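Local coordinates for protein delta toxin (Clostridium perfringens, PDB 2YGT) that is a haemolytic, beta-pore-forming toxin, presumably released as a soluble monomer that assembles into a membrane-spanning beta-barrel pore on target cells, at residues V155-Y159 with S218-T222; S201-S207 with I257-W263. All coordinates share one frame. Residues are numbered along the deposited sequence.

Along the chain the segments alternate: 155-159, 201-207, 218-222, then 257-263, so the long, strand-poor region between strand 170-177 and strand 224-235 contributes one segment to each contact. The centre of interaction 1 lies about 13 Å from the centre of the chain, where the three-stranded sheet holding strand 148-155 passes into the eight-stranded sheet through strand 159-166. That of interaction 2 lies about 36 Å out, at the far tip of the hairpin 241-259/263-282 of the same eight-stranded sheet. The contact centres are about 25 Å apart and the nearest atoms about 13 Å: one joins an inter-strand turn to the helical turn 219-222, the other a loop to a hairpin tip.

Interaction 1 (V155-Y159 with S218-T222); sequences VQPDY and SSLIT
Backbone first: 155-159 leaves strand 148-155 and makes a type II beta turn from Gln156 to Tyr159, closed by Tyr159 N to Gln156 O (2.9 Å). Proline's ring restricts phi to near the -51° that Pro157 (psi 126°) needs at the second position; the third needs a positive phi, usual for glycine or asparagine, which Asp158 adopts (75°). Ser218 N-caps the single helical turn 219-222; Pro157 and Ser218 have CA atoms 5.3 Å apart.

Among polar contacts, Ser218 OG (chi1 t) donates to Pro157 O (2.7 Å) while accepting from Leu220 N (3.0 Å). A water bridges Asp158 OD2 (2.8 Å) and Ser218 N (2.7 Å).

In the apolar packing, Leu220 CD2 makes a CH-pi contact over the Tyr159 ring (chi1 m), 3.5 Å from its centroid. Leu220 CD1 lies 4.2 Å from Pro157 CD, and Ile221 CG1 meets the ring edge 3.2 Å from Tyr159 OH, which hydrogen-bonds Pro90 O.

In leukocidin-family monomers such a junction probably ends the folded prestem; its chemistry is mixed, one hydroxyl serving cap and turn, a water-linked carboxylate, and aliphatic-aromatic packing.

Interaction 2 (S201-S207 with I257-W263); sequences SRYSGTS and IAWDTEW
Two hydrogen bonds, both donated by Trp263, join the irregular loop 201-207 to the tip of the beta hairpin made by strands 241-259 and 263-282. The backbone Trp263 N reaches Arg202 O at 3.0 Å, nearly linear (171°), and the indole Trp263 NE1 reaches Ser204 O at 2.8 Å, more bent (134°). In register, Arg202 faces Trp263 (CA atoms 5.0 Å apart) and Tyr203 faces Glu262 (5.4 Å). The hairpin turns through Asp260-Glu262, with Asp260 N bonded to Glu262 O at 3.0 Å. Such a distal tip is consistent with the rim region of leukocidin-family toxins, which generally faces the membrane.

Further out, a water links Tyr203 OH and Glu262 OE1, 2.8 Å from each; Tyr203 OH also hydrogen-bonds Tyr193 OH. Within the loop, Ser204 N makes a weak bond to Ser201 OG (3.0 Å), and Gly205 suits its positive phi of 81°, a value that favours glycine.

Packing centres on Trp263 (chi1 m, chi2 114°), whose large indole can both fill the space beside the loop and donate a polar proton. Ser207 CA lies 3.8 Å from Trp263 CH2 and Thr206 C 3.8 Å from Trp263 CZ2, while Ile257, pointing toward the loop, brings CD1 to 3.9 Å from Ser207 O. Trp259 (chi1 t) presents its ring edge to Tyr203 CA, 3.8 Å from Trp259 CZ3. Thr261 O lies at the edge of the Tyr203 ring (chi1 m), 3.8 Å from Tyr203 CE1; Tyr203 CE1 is also 3.5 Å from Glu262 CB, and Tyr203 CD1 4.2 Å from Trp259 CH2.

Interaction 1 (V155-Y159 with S218-T222)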
ATOM      1  N   VAL A 155       5.121  -4.153  -5.949  1.00 15.62           N
ATOM      2  CA  VAL A 155       6.278  -3.524  -6.578  1.00 15.71           C
ATOM      3  C   VAL A 155       6.203  -2.003  -6.492  1.00 24.25           C
ATOM      4  O   VAL A 155       5.116  -1.421  -6.459  1.00 15.49           O
ATOM      5  CB  VAL A 155       6.419  -3.947  -8.057  1.00 23.28           C
ATOM      6  CG1 VAL A 155       6.592  -5.448  -8.156  1.00 16.55           C
ATOM      7  CG2 VAL A 155       5.208  -3.493  -8.865  1.00 16.49           C
ATOM      8  N   GLN A 156       7.369  -1.365  -6.457  1.00 15.43           N
ATOM      9  CA  GLN A 156       7.442   0.083  -6.324  1.00 15.27           C
ATOM     10  C   GLN A 156       8.691   0.668  -6.994  1.00 19.12           C
ATOM     11  O   GLN A 156       9.460   1.388  -6.352  1.00 15.23           O
ATOM     12  CB  GLN A 156       7.435   0.463  -4.845  1.00 14.90           C
ATOM     13  CG  GLN A 156       8.507  -0.245  -4.037  1.00 14.80           C
ATOM     14  CD  GLN A 156       8.713   0.377  -2.680  1.00 14.53           C
ATOM     15  OE1 GLN A 156       7.901   1.178  -2.227  1.00 14.41           O
ATOM     16  NE2 GLN A 156       9.808   0.014  -2.020  1.00 14.54           N
ATOM     17  N   PRO A 157       8.896   0.371  -8.291  1.00 18.27           N
ATOM     18  CA  PRO A 157      10.071   0.882  -9.007  1.00 18.98           C
ATOM     19  C   PRO A 157      10.228   2.393  -8.853  1.00 15.89           C
ATOM     20  O   PRO A 157       9.287   3.139  -9.121  1.00 15.90           O
ATOM     21  CB  PRO A 157       9.772   0.519 -10.474  1.00 16.60           C
ATOM     22  CG  PRO A 157       8.300   0.189 -10.502  1.00 24.98           C
ATOM     23  CD  PRO A 157       8.062  -0.457  -9.176  1.00 16.19           C
ATOM     24  N   ASP A 158      11.405   2.821  -8.405  1.00 15.80           N
ATOM     25  CA  ASP A 158      11.736   4.238  -8.271  1.00 19.03           C
ATOM     26  C   ASP A 158      11.063   4.921  -7.082  1.00 17.10           C
ATOM     27  O   ASP A 158      11.240   6.121  -6.873  1.00 15.29           O
ATOM     28  CB  ASP A 158      11.422   4.998  -9.562  1.00 19.53           C
ATOM     29  CG  ASP A 158      12.230   4.498 -10.741  1.00 23.66           C
ATOM     30  OD1 ASP A 158      13.200   3.745 -10.514  1.00 18.27           O
ATOM     31  OD2 ASP A 158      11.897   4.858 -11.891  1.00 31.08           O
ATOM     32  N   TYR A 159      10.297   4.156  -6.312  1.00 15.14           N
ATOM     33  CA  TYR A 159       9.630   4.678  -5.123  1.00 14.88           C
ATOM     34  C   TYR A 159      10.131   3.983  -3.863  1.00 15.44           C
ATOM     35  O   TYR A 159      10.676   2.882  -3.921  1.00 14.74           O
ATOM     36  CB  TYR A 159       8.113   4.482  -5.225  1.00 19.95           C
ATOM     37  CG  TYR A 159       7.415   5.417  -6.187  1.00 19.72           C
ATOM     38  CD1 TYR A 159       7.624   5.320  -7.561  1.00 17.57           C
ATOM     39  CD2 TYR A 159       6.528   6.386  -5.723  1.00 19.34           C
ATOM     40  CE1 TYR A 159       6.979   6.172  -8.441  1.00 15.82           C
ATOM     41  CE2 TYR A 159       5.878   7.239  -6.598  1.00 15.57           C
ATOM     42  CZ  TYR A 159       6.106   7.128  -7.954  1.00 23.83           C
ATOM     43  OH  TYR A 159       5.456   7.979  -8.822  1.00 16.28           O
ATOM     44  N   SER A 218       8.630   4.491 -14.029  1.00 18.96           N
ATOM     45  CA  SER A 218       8.007   3.553 -13.108  1.00 19.56           C
ATOM     46  C   SER A 218       6.565   3.296 -13.530  1.00 25.12           C
ATOM     47  O   SER A 218       5.903   4.185 -14.064  1.00 21.48           O
ATOM     48  CB  SER A 218       8.028   4.108 -11.685  1.00 22.20           C
ATOM     49  OG  SER A 218       7.210   3.330 -10.829  1.00 26.59           O
ATOM     50  N   SER A 219       6.080   2.082 -13.293  1.00 27.58           N
ATOM     51  CA  SER A 219       4.686   1.764 -13.578  1.00 32.91           C
ATOM     52  C   SER A 219       3.755   2.528 -12.635  1.00 36.60           C
ATOM     53  O   SER A 219       2.559   2.671 -12.903  1.00 18.06           O
ATOM     54  CB  SER A 219       4.438   0.259 -13.474  1.00 18.10           C
ATOM     55  OG  SER A 219       4.924  -0.254 -12.250  1.00 20.70           O
ATOM     56  N   LEU A 220       4.309   3.020 -11.530  1.00 17.15           N
ATOM     57  CA  LEU A 220       3.550   3.848 -10.602  1.00 16.93           C
ATOM     58  C   LEU A 220       3.190   5.193 -11.231  1.00 17.30           C
ATOM     59  O   LEU A 220       2.258   5.864 -10.788  1.00 17.41           O
ATOM     60  CB  LEU A 220       4.330   4.056  -9.301  1.00 16.34           C
ATOM     61  CG  LEU A 220       4.113   2.998  -8.216  1.00 17.98           C
ATOM     62  CD1 LEU A 220       4.453   1.601  -8.726  1.00 16.11           C
ATOM     63  CD2 LEU A 220       4.915   3.332  -6.967  1.00 15.54           C
ATOM     64  N   ILE A 221       3.931   5.582 -12.264  1.00 17.57           N
ATOM     65  CA  ILE A 221       3.678   6.843 -12.950  1.00 17.99           C
ATOM     66  C   ILE A 221       2.825   6.655 -14.204  1.00 28.41           C
ATOM     67  O   ILE A 221       1.943   7.466 -14.488  1.00 26.70           O
ATOM     68  CB  ILE A 221       4.993   7.568 -13.318  1.00 17.91           C
ATOM     69  CG1 ILE A 221       5.669   8.114 -12.060  1.00 19.93           C
ATOM     70  CG2 ILE A 221       4.729   8.692 -14.304  1.00 18.48           C
ATOM     71  CD1 ILE A 221       7.020   8.753 -12.315  1.00 19.20           C
ATOM     72  N   THR A 222       3.083   5.585 -14.948  1.00 18.96           N
ATOM     73  CA  THR A 222       2.354   5.338 -16.190  1.00 20.34           C
ATOM     74  C   THR A 222       0.981   4.712 -15.947  1.00 27.79           C
ATOM     75  O   THR A 222       0.031   4.985 -16.681  1.00 29.54           O
ATOM     76  CB  THR A 222       3.156   4.437 -17.159  1.00 20.31           C
ATOM     77  OG1 THR A 222       3.504   3.209 -16.506  1.00 19.65           O
ATOM     78  CG2 THR A 222       4.428   5.142 -17.631  1.00 22.39           C
TER
HETATM   79  O   HOH W   1      10.137   6.575 -13.135  1.00 16.13           O

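Interaction 2 (S201-S207 with I257-W263)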
ATOM      1  N   SER A 201      15.415  14.839 -23.154  1.00 24.19           N
ATOM      2  CA  SER A 201      16.601  15.410 -23.775  1.00 32.46           C
ATOM      3  C   SER A 201      16.675  16.904 -23.508  1.00 30.63           C
ATOM      4  O   SER A 201      15.685  17.526 -23.122  1.00 23.61           O
ATOM      5  CB  SER A 201      16.609  15.145 -25.282  1.00 35.55           C
ATOM      6  OG  SER A 201      15.766  16.054 -25.967  1.00 24.07           O
ATOM      7  N   ARG A 202      17.853  17.475 -23.724  1.00 27.51           N
ATOM      8  CA  ARG A 202      18.093  18.882 -23.434  1.00 24.09           C
ATOM      9  C   ARG A 202      17.908  19.771 -24.660  1.00 26.35           C
ATOM     10  O   ARG A 202      17.758  20.984 -24.533  1.00 36.71           O
ATOM     11  CB  ARG A 202      19.506  19.061 -22.878  1.00 30.63           C
ATOM     12  CG  ARG A 202      19.811  18.160 -21.693  1.00 37.01           C
ATOM     13  CD  ARG A 202      21.309  18.022 -21.470  1.00 39.09           C
ATOM     14  NE  ARG A 202      21.614  17.397 -20.186  1.00 45.59           N
ATOM     15  CZ  ARG A 202      22.846  17.207 -19.724  1.00 55.03           C
ATOM     16  NH1 ARG A 202      23.890  17.593 -20.444  1.00 63.35           N
ATOM     17  NH2 ARG A 202      23.035  16.634 -18.543  1.00 53.27           N
ATOM     18  N   TYR A 203      17.911  19.166 -25.845  1.00 25.83           N
ATOM     19  CA  TYR A 203      17.906  19.943 -27.080  1.00 26.29           C
ATOM     20  C   TYR A 203      16.954  19.424 -28.158  1.00 25.72           C
ATOM     21  O   TYR A 203      16.974  19.911 -29.286  1.00 29.09           O
ATOM     22  CB  TYR A 203      19.330  20.039 -27.637  1.00 25.43           C
ATOM     23  CG  TYR A 203      20.289  20.735 -26.701  1.00 27.09           C
ATOM     24  CD1 TYR A 203      20.286  22.119 -26.584  1.00 27.43           C
ATOM     25  CD2 TYR A 203      21.181  20.011 -25.922  1.00 24.46           C
ATOM     26  CE1 TYR A 203      21.151  22.766 -25.724  1.00 28.78           C
ATOM     27  CE2 TYR A 203      22.053  20.649 -25.056  1.00 24.07           C
ATOM     28  CZ  TYR A 203      22.033  22.026 -24.963  1.00 33.66           C
ATOM     29  OH  TYR A 203      22.895  22.669 -24.104  1.00 32.26           O
ATOM     30  N   SER A 204      16.120  18.447 -27.816  1.00 33.72           N
ATOM     31  CA  SER A 204      15.236  17.837 -28.809  1.00 36.73           C
ATOM     32  C   SER A 204      13.785  17.746 -28.340  1.00 31.01           C
ATOM     33  O   SER A 204      13.474  18.028 -27.182  1.00 25.16           O
ATOM     34  CB  SER A 204      15.742  16.440 -29.186  1.00 37.52           C
ATOM     35  OG  SER A 204      17.116  16.465 -29.539  1.00 49.28           O
ATOM     36  N   GLY A 205      12.906  17.348 -29.254  1.00 31.12           N
ATOM     37  CA  GLY A 205      11.515  17.094 -28.929  1.00 33.76           C
ATOM     38  C   GLY A 205      10.636  18.328 -28.860  1.00 37.44           C
ATOM     39  O   GLY A 205      11.118  19.460 -28.935  1.00 44.17           O
ATOM     40  N   THR A 206       9.334  18.098 -28.721  1.00 32.96           N
ATOM     41  CA  THR A 206       8.374  19.176 -28.531  1.00 33.99           C
ATOM     42  C   THR A 206       7.939  19.243 -27.067  1.00 34.35           C
ATOM     43  O   THR A 206       8.376  18.438 -26.240  1.00 25.56           O
ATOM     44  CB  THR A 206       7.134  18.993 -29.429  1.00 35.44           C
ATOM     45  OG1 THR A 206       6.375  17.864 -28.978  1.00 29.88           O
ATOM     46  CG2 THR A 206       7.552  18.777 -30.880  1.00 29.39           C
ATOM     47  N   SER A 207       7.068  20.196 -26.755  1.00 28.30           N
ATOM     48  CA  SER A 207       6.659  20.445 -25.377  1.00 25.94           C
ATOM     49  C   SER A 207       5.887  19.277 -24.753  1.00 33.58           C
ATOM     50  O   SER A 207       5.755  19.202 -23.532  1.00 27.04           O
ATOM     51  CB  SER A 207       5.841  21.737 -25.289  1.00 27.78           C
ATOM     52  OG  SER A 207       4.667  21.650 -26.079  1.00 30.11           O
ATOM     53  N   ILE A 257       8.534  21.507 -18.295  1.00 24.23           N
ATOM     54  CA  ILE A 257       9.709  21.803 -19.107  1.00 21.85           C
ATOM     55  C   ILE A 257       9.452  23.060 -19.934  1.00 26.66           C
ATOM     56  O   ILE A 257       8.392  23.209 -20.544  1.00 23.33           O
ATOM     57  CB  ILE A 257      10.121  20.627 -20.025  1.00 21.89           C
ATOM     58  CG1 ILE A 257       8.960  20.213 -20.933  1.00 22.53           C
ATOM     59  CG2 ILE A 257      10.614  19.454 -19.194  1.00 21.11           C
ATOM     60  CD1 ILE A 257       9.346  19.188 -21.978  1.00 22.78           C
ATOM     61  N   ALA A 258      10.417  23.971 -19.928  1.00 22.69           N
ATOM     62  CA  ALA A 258      10.293  25.227 -20.655  1.00 26.44           C
ATOM     63  C   ALA A 258      11.547  25.475 -21.480  1.00 29.72           C
ATOM     64  O   ALA A 258      12.664  25.333 -20.985  1.00 23.07           O
ATOM     65  CB  ALA A 258      10.056  26.378 -19.690  1.00 23.50           C
ATOM     66  N   TRP A 259      11.353  25.843 -22.741  1.00 24.42           N
ATOM     67  CA  TRP A 259      12.467  26.042 -23.656  1.00 27.43           C
ATOM     68  C   TRP A 259      12.947  27.489 -23.679  1.00 25.05           C
ATOM     69  O   TRP A 259      12.185  28.402 -23.987  1.00 35.07           O
ATOM     70  CB  TRP A 259      12.084  25.603 -25.071  1.00 31.78           C
ATOM     71  CG  TRP A 259      13.187  25.788 -26.065  1.00 31.31           C
ATOM     72  CD1 TRP A 259      13.430  26.896 -26.821  1.00 26.58           C
ATOM     73  CD2 TRP A 259      14.204  24.835 -26.413  1.00 28.12           C
ATOM     74  NE1 TRP A 259      14.531  26.693 -27.618  1.00 31.43           N
ATOM     75  CE2 TRP A 259      15.023  25.437 -27.386  1.00 28.33           C
ATOM     76  CE3 TRP A 259      14.493  23.531 -25.995  1.00 31.82           C
ATOM     77  CZ2 TRP A 259      16.118  24.782 -27.951  1.00 28.38           C
ATOM     78  CZ3 TRP A 259      15.584  22.881 -26.558  1.00 35.59           C
ATOM     79  CH2 TRP A 259      16.382  23.508 -27.525  1.00 31.02           C
ATOM     80  N   ASP A 260      14.217  27.687 -23.346  1.00 34.61           N
ATOM     81  CA  ASP A 260      14.869  28.978 -23.514  1.00 33.67           C
ATOM     82  C   ASP A 260      15.719  28.886 -24.774  1.00 36.35           C
ATOM     83  O   ASP A 260      15.283  29.270 -25.857  1.00 43.37           O
ATOM     84  CB  ASP A 260      15.734  29.310 -22.298  1.00 39.63           C
ATOM     85  CG  ASP A 260      16.181  30.759 -22.278  1.00 51.14           C
ATOM     86  OD1 ASP A 260      15.773  31.521 -23.180  1.00 43.24           O
ATOM     87  OD2 ASP A 260      16.939  31.134 -21.358  1.00 60.72           O
ATOM     88  N   THR A 261      16.935  28.373 -24.623  1.00 27.79           N
ATOM     89  CA  THR A 261      17.731  27.931 -25.765  1.00 29.01           C
ATOM     90  C   THR A 261      18.097  26.470 -25.521  1.00 24.56           C
ATOM     91  O   THR A 261      18.998  25.908 -26.144  1.00 25.90           O
ATOM     92  CB  THR A 261      18.991  28.793 -25.963  1.00 25.29           C
ATOM     93  OG1 THR A 261      19.756  28.811 -24.752  1.00 35.82           O
ATOM     94  CG2 THR A 261      18.596  30.215 -26.325  1.00 26.56           C
ATOM     95  N   GLU A 262      17.368  25.873 -24.586  1.00 25.49           N
ATOM     96  CA  GLU A 262      17.485  24.467 -24.240  1.00 33.63           C
ATOM     97  C   GLU A 262      16.308  24.179 -23.326  1.00 33.48           C
ATOM     98  O   GLU A 262      15.649  25.106 -22.855  1.00 23.64           O
ATOM     99  CB  GLU A 262      18.793  24.183 -23.502  1.00 33.40           C
ATOM    100  CG  GLU A 262      18.870  24.817 -22.121  1.00 30.96           C
ATOM    101  CD  GLU A 262      19.213  26.293 -22.180  1.00 39.28           C
ATOM    102  OE1 GLU A 262      20.326  26.625 -22.641  1.00 35.13           O
ATOM    103  OE2 GLU A 262      18.373  27.119 -21.762  1.00 45.43           O
ATOM    104  N   TRP A 263      16.031  22.905 -23.075  1.00 20.30           N
ATOM    105  CA  TRP A 263      14.969  22.566 -22.138  1.00 20.03           C
ATOM    106  C   TRP A 263      15.442  22.774 -20.704  1.00 20.12           C
ATOM    107  O   TRP A 263      16.537  22.355 -20.332  1.00 19.76           O
ATOM    108  CB  TRP A 263      14.482  21.129 -22.344  1.00 22.88           C
ATOM    109  CG  TRP A 263      13.636  20.955 -23.569  1.00 21.54           C
ATOM    110  CD1 TRP A 263      13.944  20.230 -24.683  1.00 18.51           C
ATOM    111  CD2 TRP A 263      12.344  21.528 -23.809  1.00 23.52           C
ATOM    112  NE1 TRP A 263      12.922  20.309 -25.599  1.00 18.71           N
ATOM    113  CE2 TRP A 263      11.928  21.101 -25.087  1.00 23.89           C
ATOM    114  CE3 TRP A 263      11.496  22.356 -23.067  1.00 25.01           C
ATOM    115  CZ2 TRP A 263      10.703  21.477 -25.639  1.00 22.18           C
ATOM    116  CZ3 TRP A 263      10.283  22.726 -23.616  1.00 20.63           C
ATOM    117  CH2 TRP A 263       9.899  22.288 -24.888  1.00 23.13           C
TER
HETATM  118  O   HOH W   2      22.587  25.370 -23.644  1.00 33.54           O